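Local coordinates for protein putative secreted glycosylhydrolase (Parabacteroides distasonis ATCC 8503, PDB 3IMM) that is probably a secreted hydrolase of the 3-keto-disaccharide hydrolase family, presumably acting on sugars, and binds a sodium ion, at residues K6-F11 against D44-F49; V66-D71 against Q132-I137; I84-C89 against K117-W122. All blocks are in the same frame, centred on the assembly; numbering follows the deposited sequence.

Contact 1. Residues K6-F11 against D44-F49; sequences KWKPLF and DEYENF
A chi1 of 79° puts Lys8 CG between its backbone N and carbonyl carbon, and the extended chain beyond carries NZ to Tyr46. Tyr46 CG lies anti to the carbonyl carbon (chi1 -70°), and its ring carries the hydroxyl out to the lysine. The two side chains come from opposite directions. The contact lies at one edge of a concanavalin-like beta sandwich. Segment 6-11 holds the short outermost strand 8-9 of the six-stranded sheet. Segment 44-49 lies in the connection from strand 40-42 of the five-stranded sheet and runs into the first residue of strand 49-57 of the six-stranded one.

The polar link is a hydrogen bond from Lys8 NZ to Tyr46 OH, 2.9 Å long. The ammonium reaches the ring at its edge, in the ring plane. Lys8 CE is also close, 3.2 Å from Tyr46 OH. The donated bond would probably draw electron density from the phenol oxygen.

Beside this polar pair the contact is apolar. Leu10 CD1 lies obliquely to the tyrosine ring, 4.3 Å from Tyr46 CE2. Leu10 also packs on Ile196 and Ile180, and Tyr46 on Ile198 and Ile180, so both side chains touch both sheets.

Asp44 adds a second, looser tie. Its carboxylate does not touch the lysine: Asp44 OD2 stays 5.2 Å from Lys8 NZ. One water spans the gap. It donates to Asp44 OD2 at 3.2 Å and accepts a weak hydrogen bond from Lys8 NZ at 2.8 Å.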
loop_
_atom_site.group_PDB
_atom_site.type_symbol
_atom_site.label_atom_id
_atom_site.label_comp_id
_atom_site.label_asym_id
_atom_site.label_seq_id
_atom_site.Cartn_x
_atom_site.Cartn_y
_atom_site.Cartn_z
ATOM N N LYS A 6 17.553 2.086 12.978
ATOM C CA LYS A 6 17.731 0.733 12.418
ATOM C C LYS A 6 16.415 0.080 11.998
ATOM O O LYS A 6 15.341 0.431 12.503
ATOM C CB LYS A 6 18.400 -0.185 13.423
ATOM C CG LYS A 6 19.893 0.057 13.593
ATOM C CD LYS A 6 20.436 -0.794 14.728
ATOM C CE LYS A 6 21.724 -0.180 15.328
ATOM N NZ LYS A 6 22.760 0.085 14.290
ATOM N N TRP A 7 16.523 -0.901 11.104
ATOM C CA TRP A 7 15.361 -1.610 10.558
ATOM C C TRP A 7 14.832 -2.545 11.602
ATOM O O TRP A 7 15.613 -3.184 12.288
ATOM C CB TRP A 7 15.752 -2.484 9.358
ATOM C CG TRP A 7 16.133 -1.761 8.126
ATOM C CD1 TRP A 7 17.394 -1.657 7.590
ATOM C CD2 TRP A 7 15.262 -1.060 7.242
ATOM N NE1 TRP A 7 17.346 -0.935 6.423
ATOM C CE2 TRP A 7 16.053 -0.541 6.194
ATOM C CE3 TRP A 7 13.892 -0.788 7.247
ATOM C CZ2 TRP A 7 15.514 0.224 5.151
ATOM C CZ3 TRP A 7 13.360 -0.026 6.209
ATOM C CH2 TRP A 7 14.182 0.479 5.182
ATOM N N LYS A 8 13.529 -2.640 11.711
ATOM C CA LYS A 8 12.923 -3.738 12.455
ATOM C C LYS A 8 11.776 -4.345 11.634
ATOM O O LYS A 8 11.119 -3.637 10.821
ATOM C CB LYS A 8 12.413 -3.257 13.816
ATOM C CG LYS A 8 11.084 -2.522 13.727
ATOM C CD LYS A 8 10.648 -1.907 15.059
ATOM C CE LYS A 8 9.376 -1.078 14.861
ATOM N NZ LYS A 8 8.793 -0.433 16.072
ATOM N N PRO A 9 11.534 -5.647 11.838
ATOM C CA PRO A 9 10.387 -6.269 11.229
ATOM C C PRO A 9 9.097 -5.522 11.633
ATOM O O PRO A 9 8.879 -5.234 12.814
ATOM C CB PRO A 9 10.431 -7.689 11.791
ATOM C CG PRO A 9 11.299 -7.630 12.948
ATOM C CD PRO A 9 12.295 -6.618 12.662
ATOM N N LEU A 10 8.276 -5.179 10.660
ATOM C CA LEU A 10 7.116 -4.343 10.934
ATOM C C LEU A 10 6.187 -5.006 11.951
ATOM O O LEU A 10 5.575 -4.328 12.760
ATOM C CB LEU A 10 6.354 -4.070 9.625
ATOM C CG LEU A 10 5.082 -3.240 9.715
ATOM C CD1 LEU A 10 5.378 -1.774 10.205
ATOM C CD2 LEU A 10 4.315 -3.276 8.345
ATOM N N PHE A 11 6.048 -6.324 11.881
ATOM C CA PHE A 11 5.085 -7.009 12.716
ATOM C C PHE A 11 5.795 -7.828 13.772
ATOM O O PHE A 11 5.174 -8.677 14.399
ATOM C CB PHE A 11 4.114 -7.898 11.896
ATOM C CG PHE A 11 3.275 -7.149 10.896
ATOM C CD1 PHE A 11 2.555 -6.006 11.262
ATOM C CD2 PHE A 11 3.181 -7.601 9.581
ATOM C CE1 PHE A 11 1.785 -5.323 10.336
ATOM C CE2 PHE A 11 2.366 -6.948 8.661
ATOM C CZ PHE A 11 1.674 -5.798 9.031
ATOM N N ASP A 44 0.942 -0.435 16.682
ATOM C CA ASP A 44 1.435 0.916 16.972
ATOM C C ASP A 44 1.311 1.858 15.759
ATOM O O ASP A 44 1.220 1.413 14.626
ATOM C CB ASP A 44 2.917 0.850 17.378
ATOM C CG ASP A 44 3.162 -0.015 18.588
ATOM O OD1 ASP A 44 2.308 -0.036 19.503
ATOM O OD2 ASP A 44 4.230 -0.667 18.621
ATOM N N GLU A 45 1.319 3.161 16.022
ATOM C CA GLU A 45 1.253 4.179 14.974
ATOM C C GLU A 45 2.645 4.639 14.602
ATOM O O GLU A 45 3.568 4.611 15.421
ATOM C CB GLU A 45 0.408 5.370 15.413
ATOM C CG GLU A 45 -1.042 4.986 15.748
ATOM C CD GLU A 45 -1.921 6.172 16.049
ATOM O OE1 GLU A 45 -1.986 7.089 15.229
ATOM O OE2 GLU A 45 -2.562 6.188 17.107
ATOM N N TYR A 46 2.787 5.005 13.336
ATOM C CA TYR A 46 4.044 5.432 12.758
ATOM C C TYR A 46 3.878 6.723 11.956
ATOM O O TYR A 46 2.872 6.931 11.283
ATOM C CB TYR A 46 4.550 4.368 11.813
ATOM C CG TYR A 46 5.002 3.143 12.508
ATOM C CD1 TYR A 46 6.312 3.037 12.968
ATOM C CD2 TYR A 46 4.129 2.083 12.739
ATOM C CE1 TYR A 46 6.749 1.925 13.618
ATOM C CE2 TYR A 46 4.573 0.939 13.383
ATOM C CZ TYR A 46 5.881 0.863 13.826
ATOM O OH TYR A 46 6.326 -0.274 14.506
ATOM N N GLU A 47 4.895 7.561 12.032
ATOM C CA GLU A 47 5.072 8.703 11.149
ATOM C C GLU A 47 6.560 8.849 10.881
ATOM O O GLU A 47 7.402 8.334 11.666
ATOM C CB GLU A 47 4.537 9.984 11.783
ATOM C CG GLU A 47 5.150 10.320 13.121
ATOM C CD GLU A 47 4.563 11.578 13.718
ATOM O OE1 GLU A 47 3.778 12.275 13.017
ATOM O OE2 GLU A 47 4.896 11.876 14.890
ATOM N N ASN A 48 6.899 9.530 9.793
ATOM C CA ASN A 48 8.321 9.863 9.514
ATOM C C ASN A 48 9.180 8.609 9.475
ATOM O O ASN A 48 10.124 8.427 10.248
ATOM C CB ASN A 48 8.848 10.878 10.541
ATOM C CG ASN A 48 8.123 12.190 10.439
ATOM O OD1 ASN A 48 7.869 12.675 9.322
ATOM N ND2 ASN A 48 7.763 12.770 11.584
ATOM N N PHE A 49 8.803 7.748 8.547
ATOM C CA PHE A 49 9.358 6.436 8.424
ATOM C C PHE A 49 9.564 6.043 6.958
ATOM O O PHE A 49 9.064 6.687 6.067
ATOM C CB PHE A 49 8.424 5.442 9.118
ATOM C CG PHE A 49 7.092 5.283 8.467
ATOM C CD1 PHE A 49 6.923 4.428 7.372
ATOM C CD2 PHE A 49 5.979 5.942 8.974
ATOM C CE1 PHE A 49 5.659 4.259 6.783
ATOM C CE2 PHE A 49 4.734 5.798 8.377
ATOM C CZ PHE A 49 4.573 4.955 7.287
HETATM O O HOH W 1 6.667 0.926 17.302
#

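Contact 2. Residues V66-D71 against Q132-I137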
loop_
_atom_site.group_PDB
_atom_site.type_symbol
_atom_site.label_atom_id
_atom_site.label_comp_id
_atom_site.label_asym_id
_atom_site.label_seq_id
_atom_site.Cartn_x
_atom_site.Cartn_y
_atom_site.Cartn_z
ATOM N N VAL A 66 -1.365 0.139 3.303
ATOM C CA VAL A 66 -2.099 1.252 3.896
ATOM C C VAL A 66 -1.216 1.926 4.924
ATOM O O VAL A 66 -0.616 1.261 5.735
ATOM C CB VAL A 66 -3.432 0.776 4.502
ATOM C CG1 VAL A 66 -4.206 1.922 5.111
ATOM C CG2 VAL A 66 -4.274 0.105 3.394
ATOM N N VAL A 67 -1.102 3.241 4.852
ATOM C CA VAL A 67 -0.311 4.019 5.823
ATOM C C VAL A 67 -1.207 5.116 6.380
ATOM O O VAL A 67 -2.311 5.400 5.844
ATOM C CB VAL A 67 1.003 4.611 5.209
ATOM C CG1 VAL A 67 1.917 3.472 4.693
ATOM C CG2 VAL A 67 0.714 5.661 4.071
ATOM N N TYR A 68 -0.772 5.694 7.493
ATOM C CA TYR A 68 -1.449 6.843 8.064
ATOM C C TYR A 68 -2.906 6.529 8.391
ATOM O O TYR A 68 -3.797 7.387 8.216
ATOM C CB TYR A 68 -1.388 8.030 7.064
ATOM C CG TYR A 68 -0.032 8.599 6.742
ATOM C CD1 TYR A 68 1.087 8.264 7.483
ATOM C CD2 TYR A 68 0.112 9.577 5.729
ATOM C CE1 TYR A 68 2.309 8.809 7.204
ATOM C CE2 TYR A 68 1.344 10.158 5.465
ATOM C CZ TYR A 68 2.431 9.775 6.210
ATOM O OH TYR A 68 3.663 10.328 5.993
ATOM N N CYS A 69 -3.163 5.311 8.848
ATOM C CA CYS A 69 -4.523 4.902 9.162
ATOM C C CYS A 69 -4.895 5.321 10.568
ATOM O O CYS A 69 -4.268 4.915 11.515
ATOM C CB CYS A 69 -4.732 3.397 8.978
ATOM S SG CYS A 69 -6.380 2.926 9.375
ATOM N N THR A 70 -5.935 6.144 10.687
ATOM C CA THR A 70 -6.332 6.700 11.974
ATOM C C THR A 70 -7.545 5.946 12.535
ATOM O O THR A 70 -7.971 6.222 13.653
ATOM C CB THR A 70 -6.638 8.218 11.859
ATOM O OG1 THR A 70 -7.671 8.432 10.893
ATOM C CG2 THR A 70 -5.377 9.017 11.442
ATOM N N ASP A 71 -8.031 4.945 11.797
ATOM C CA ASP A 71 -9.119 4.105 12.253
ATOM C C ASP A 71 -9.039 2.791 11.522
ATOM O O ASP A 71 -9.351 2.733 10.339
ATOM C CB ASP A 71 -10.439 4.801 11.914
ATOM C CG ASP A 71 -11.667 4.078 12.469
ATOM O OD1 ASP A 71 -11.654 2.827 12.610
ATOM O OD2 ASP A 71 -12.651 4.784 12.734
ATOM N N GLN A 132 3.553 15.018 4.912
ATOM C CA GLN A 132 2.734 15.110 3.676
ATOM C C GLN A 132 3.414 14.607 2.401
ATOM O O GLN A 132 2.773 14.535 1.342
ATOM C CB GLN A 132 2.236 16.544 3.473
ATOM C CG GLN A 132 1.082 16.875 4.387
ATOM C CD GLN A 132 0.586 18.288 4.195
ATOM O OE1 GLN A 132 1.363 19.194 3.984
ATOM N NE2 GLN A 132 -0.707 18.472 4.278
ATOM N N HIS A 133 4.706 14.288 2.483
ATOM C CA HIS A 133 5.469 13.758 1.344
ATOM C C HIS A 133 5.632 12.238 1.421
ATOM O O HIS A 133 6.234 11.709 2.385
ATOM C CB HIS A 133 6.826 14.456 1.269
ATOM C CG HIS A 133 6.698 15.943 1.154
ATOM N ND1 HIS A 133 6.498 16.583 -0.054
ATOM C CD2 HIS A 133 6.660 16.913 2.106
ATOM C CE1 HIS A 133 6.385 17.884 0.156
ATOM N NE2 HIS A 133 6.475 18.109 1.459
ATOM N N ILE A 134 5.057 11.555 0.429
ATOM C CA ILE A 134 5.147 10.089 0.254
ATOM C C ILE A 134 5.871 9.827 -1.063
ATOM O O ILE A 134 5.547 10.426 -2.076
ATOM C CB ILE A 134 3.726 9.449 0.271
ATOM C CG1 ILE A 134 3.084 9.742 1.634
ATOM C CG2 ILE A 134 3.767 7.909 0.024
ATOM C CD1 ILE A 134 1.680 9.196 1.832
HETATM N N MSE A 135 6.890 8.978 -1.021
HETATM C CA MSE A 135 7.602 8.530 -2.204
HETATM C C MSE A 135 7.484 7.014 -2.304
HETATM O O MSE A 135 7.557 6.309 -1.290
HETATM C CB MSE A 135 9.077 8.939 -2.125
HETATM C CG MSE A 135 9.963 8.236 -3.122
HETATM SE SE MSE A 135 11.825 8.798 -2.977
HETATM C CE MSE A 135 11.647 10.692 -3.485
ATOM N N VAL A 136 7.295 6.509 -3.521
ATOM C CA VAL A 136 7.289 5.074 -3.734
ATOM C C VAL A 136 8.431 4.721 -4.683
ATOM O O VAL A 136 8.540 5.236 -5.798
ATOM C CB VAL A 136 5.951 4.561 -4.254
ATOM C CG1 VAL A 136 5.978 3.071 -4.407
ATOM C CG2 VAL A 136 4.804 5.000 -3.336
ATOM N N ILE A 137 9.259 3.786 -4.235
ATOM C CA ILE A 137 10.331 3.292 -5.020
ATOM C C ILE A 137 10.010 1.832 -5.261
ATOM O O ILE A 137 9.896 1.077 -4.307
ATOM C CB ILE A 137 11.667 3.461 -4.277
ATOM C CG1 ILE A 137 11.868 4.938 -3.877
ATOM C CG2 ILE A 137 12.823 2.944 -5.173
ATOM C CD1 ILE A 137 12.502 5.148 -2.588
#
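The Tyr68 ring takes Val67 CG2 over one face, 4.0 Å above the plane and offset toward the rim. Ile134 CD1 comes to the same ring obliquely, 3.8 Å from Tyr68 CE2. That methyl also meets Val67 CG2, at 4.3 Å, so the end of Ile134 touches both neighbours. Ile134 CG1 is anti to the carbonyl carbon (chi1 -61°), and CD1 continues in an extended line (chi2 180°), which carries the methyl across to the other segment. The side chains of Tyr68 and Ile134 point opposite ways and pass alongside one another.

The backbones stay well apart, with the CA atoms of Val67 and Ile134 9.9 Å from each other. The two segments meet through side chains only. All three touching residues are buried. The polar end of Tyr68 is satisfied by a hydrogen bond from its hydroxyl to the carbonyl O of Gly131, just before segment 132-137. Cys129 and Val80 pack around the same cluster.

Strand 62-69 belongs to the five-stranded sheet and strand 133-138 to the six-stranded sheet. Apolar side chains meeting between two facing antiparallel sheets form the hydrophobic core typical of the concanavalin-like beta sandwich.

Contact 3. Residues I84-C89 against K117-W122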
loop_
_atom_site.group_PDB
_atom_site.type_symbol
_atom_site.label_atom_id
_atom_site.label_comp_id
_atom_site.label_asym_id
_atom_site.label_seq_id
_atom_site.Cartn_x
_atom_site.Cartn_y
_atom_site.Cartn_z
ATOM N N ILE A 84 -0.789 -1.888 -5.043
ATOM C CA ILE A 84 0.013 -3.000 -5.545
ATOM C C ILE A 84 -0.852 -3.719 -6.535
ATOM O O ILE A 84 -1.976 -4.089 -6.220
ATOM C CB ILE A 84 0.444 -4.003 -4.444
ATOM C CG1 ILE A 84 1.417 -3.371 -3.491
ATOM C CG2 ILE A 84 1.131 -5.209 -5.077
ATOM C CD1 ILE A 84 1.746 -4.238 -2.309
ATOM N N ALA A 85 -0.352 -3.894 -7.750
ATOM C CA ALA A 85 -1.162 -4.452 -8.801
ATOM C C ALA A 85 -0.305 -5.137 -9.835
ATOM O O ALA A 85 0.824 -4.739 -10.099
ATOM C CB ALA A 85 -2.047 -3.350 -9.475
ATOM N N ASP A 86 -0.881 -6.166 -10.430
ATOM C CA ASP A 86 -0.329 -6.782 -11.637
ATOM C C ASP A 86 -0.608 -5.942 -12.871
ATOM O O ASP A 86 -1.594 -6.144 -13.551
ATOM C CB ASP A 86 -0.924 -8.188 -11.853
ATOM C CG ASP A 86 -0.451 -8.819 -13.146
ATOM O OD1 ASP A 86 0.649 -8.433 -13.618
ATOM O OD2 ASP A 86 -1.163 -9.692 -13.688
ATOM N N ASP A 87 0.291 -5.019 -13.180
ATOM C CA ASP A 87 0.140 -4.160 -14.347
ATOM C C ASP A 87 0.128 -4.931 -15.692
ATOM O O ASP A 87 -0.157 -4.355 -16.731
ATOM C CB ASP A 87 1.290 -3.126 -14.381
ATOM C CG ASP A 87 1.166 -2.069 -13.323
ATOM O OD1 ASP A 87 0.219 -2.116 -12.546
ATOM O OD2 ASP A 87 2.024 -1.171 -13.245
ATOM N N HIS A 88 0.514 -6.192 -15.690
ATOM C CA HIS A 88 0.602 -6.940 -16.940
ATOM C C HIS A 88 -0.709 -7.602 -17.294
ATOM O O HIS A 88 -0.809 -8.204 -18.324
ATOM C CB HIS A 88 1.694 -7.988 -16.854
ATOM C CG HIS A 88 3.007 -7.435 -16.414
ATOM N ND1 HIS A 88 3.918 -6.897 -17.293
ATOM C CD2 HIS A 88 3.545 -7.300 -15.180
ATOM C CE1 HIS A 88 4.970 -6.467 -16.618
ATOM N NE2 HIS A 88 4.766 -6.696 -15.336
ATOM N N CYS A 89 -1.696 -7.520 -16.415
ATOM C CA CYS A 89 -3.046 -7.993 -16.718
ATOM C C CYS A 89 -3.848 -6.766 -17.093
ATOM O O CYS A 89 -3.893 -5.827 -16.304
ATOM C CB CYS A 89 -3.651 -8.617 -15.466
ATOM S SG CYS A 89 -5.227 -9.287 -15.721
ATOM N N LYS A 117 7.205 -6.601 -11.787
ATOM C CA LYS A 117 7.573 -7.781 -12.558
ATOM C C LYS A 117 6.329 -8.595 -12.829
ATOM O O LYS A 117 5.237 -8.273 -12.346
ATOM C CB LYS A 117 8.650 -8.559 -11.812
ATOM C CG LYS A 117 9.944 -7.787 -11.807
ATOM C CD LYS A 117 10.926 -8.388 -10.892
ATOM C CE LYS A 117 12.264 -7.650 -10.952
ATOM N NZ LYS A 117 13.165 -8.190 -9.860
ATOM N N LYS A 118 6.485 -9.634 -13.631
ATOM C CA LYS A 118 5.359 -10.496 -14.013
ATOM C C LYS A 118 4.967 -11.402 -12.857
ATOM O O LYS A 118 5.775 -11.613 -11.974
ATOM C CB LYS A 118 5.734 -11.318 -15.252
ATOM C CG LYS A 118 5.777 -10.447 -16.508
ATOM C CD LYS A 118 5.824 -11.284 -17.756
ATOM C CE LYS A 118 5.903 -10.403 -18.998
ATOM N NZ LYS A 118 6.588 -11.145 -20.114
ATOM N N PRO A 119 3.720 -11.923 -12.857
ATOM C CA PRO A 119 3.259 -12.794 -11.815
ATOM C C PRO A 119 4.311 -13.809 -11.477
ATOM O O PRO A 119 4.960 -14.313 -12.374
ATOM C CB PRO A 119 2.044 -13.453 -12.442
ATOM C CG PRO A 119 1.463 -12.353 -13.233
ATOM C CD PRO A 119 2.659 -11.722 -13.869
ATOM N N GLY A 120 4.498 -14.062 -10.183
ATOM C CA GLY A 120 5.461 -15.094 -9.719
ATOM C C GLY A 120 6.919 -14.686 -9.568
ATOM O O GLY A 120 7.745 -15.503 -9.128
ATOM N N GLU A 121 7.239 -13.433 -9.922
ATOM C CA GLU A 121 8.583 -12.883 -9.733
ATOM C C GLU A 121 8.560 -11.987 -8.533
ATOM O O GLU A 121 7.599 -11.262 -8.367
ATOM C CB GLU A 121 8.992 -12.030 -10.926
ATOM C CG GLU A 121 9.143 -12.758 -12.248
ATOM C CD GLU A 121 10.058 -13.955 -12.151
ATOM O OE1 GLU A 121 11.132 -13.827 -11.520
ATOM O OE2 GLU A 121 9.705 -15.024 -12.704
ATOM N N TRP A 122 9.614 -11.997 -7.720
ATOM C CA TRP A 122 9.624 -11.175 -6.515
ATOM C C TRP A 122 9.924 -9.732 -6.836
ATOM O O TRP A 122 10.776 -9.423 -7.668
ATOM C CB TRP A 122 10.562 -11.724 -5.419
ATOM C CG TRP A 122 9.908 -12.826 -4.654
ATOM C CD1 TRP A 122 9.995 -14.148 -4.927
ATOM C CD2 TRP A 122 8.995 -12.709 -3.552
ATOM N NE1 TRP A 122 9.223 -14.863 -4.068
ATOM C CE2 TRP A 122 8.609 -14.012 -3.196
ATOM C CE3 TRP A 122 8.488 -11.641 -2.819
ATOM C CZ2 TRP A 122 7.726 -14.273 -2.143
ATOM C CZ3 TRP A 122 7.578 -11.892 -1.795
ATOM C CH2 TRP A 122 7.217 -13.196 -1.456
HETATM O O HOH W 2 2.542 -8.456 -11.666
#
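Asp86 OD1 is gripped twice, by a water and by the backbone N-H of His88. The water donates to Asp86 OD1 at 2.7 Å and to Lys117 O at 2.8 Å, and so bridges the two segments. The bond from His88 N to Asp86 OD1 is 3.1 Å long and closes an Asx turn. It meets the oxygen from above the carboxylate plane, 64° out of it. The other oxygen, OD2, accepts from Gly60 N, so both ends of the carboxylate are held.

The His88 ring reaches over to segment 117-122. Lys118 CG stands over the centre of one face, 3.9 Å from the ring centroid and 1° off the normal, a clear CH-pi contact. The two side chains cross at about a right angle. Lys117 O lies at the ring edge, 3.4 Å from His88 NE2. The firm partner of NE2 is Val116 O, just before this segment. Pro119 completes the contact, its CG 3.8 Å from Asp86 OD2.

Here two turns meet at the protein surface: a type I turn from Asp86 to Cys89, just after strand 80-85, and a type II turn from Lys118 to Glu121, leading into strand 122-130. The bond to Val116 O implies that His88 NE2 carries a proton. Together, that bond and the Lys118 CG contact on the face would probably fix the rotation of the ring.

Overall arrangement
The three contacts sample one beta sandwich from edge to core to surface. Contact 2 is buried and purely apolar across its segments, joining the two sheets. Contacts 1 and 3 lie on opposite sides of the chain's centre, and each includes a water bridge. Contact 1 is partly buried and mixes a direct lysine-tyrosine bond with leucine packing. Contact 3 is a surface meeting of turns, with a carboxylate, an imidazole ring and backbone groups. Contacts 1 and 2 touch through Phe49, which packs on Val67 and Tyr68. Contacts 2 and 3 do not touch, but they share a sheet, where strands 62-69 and 80-85 are neighbours.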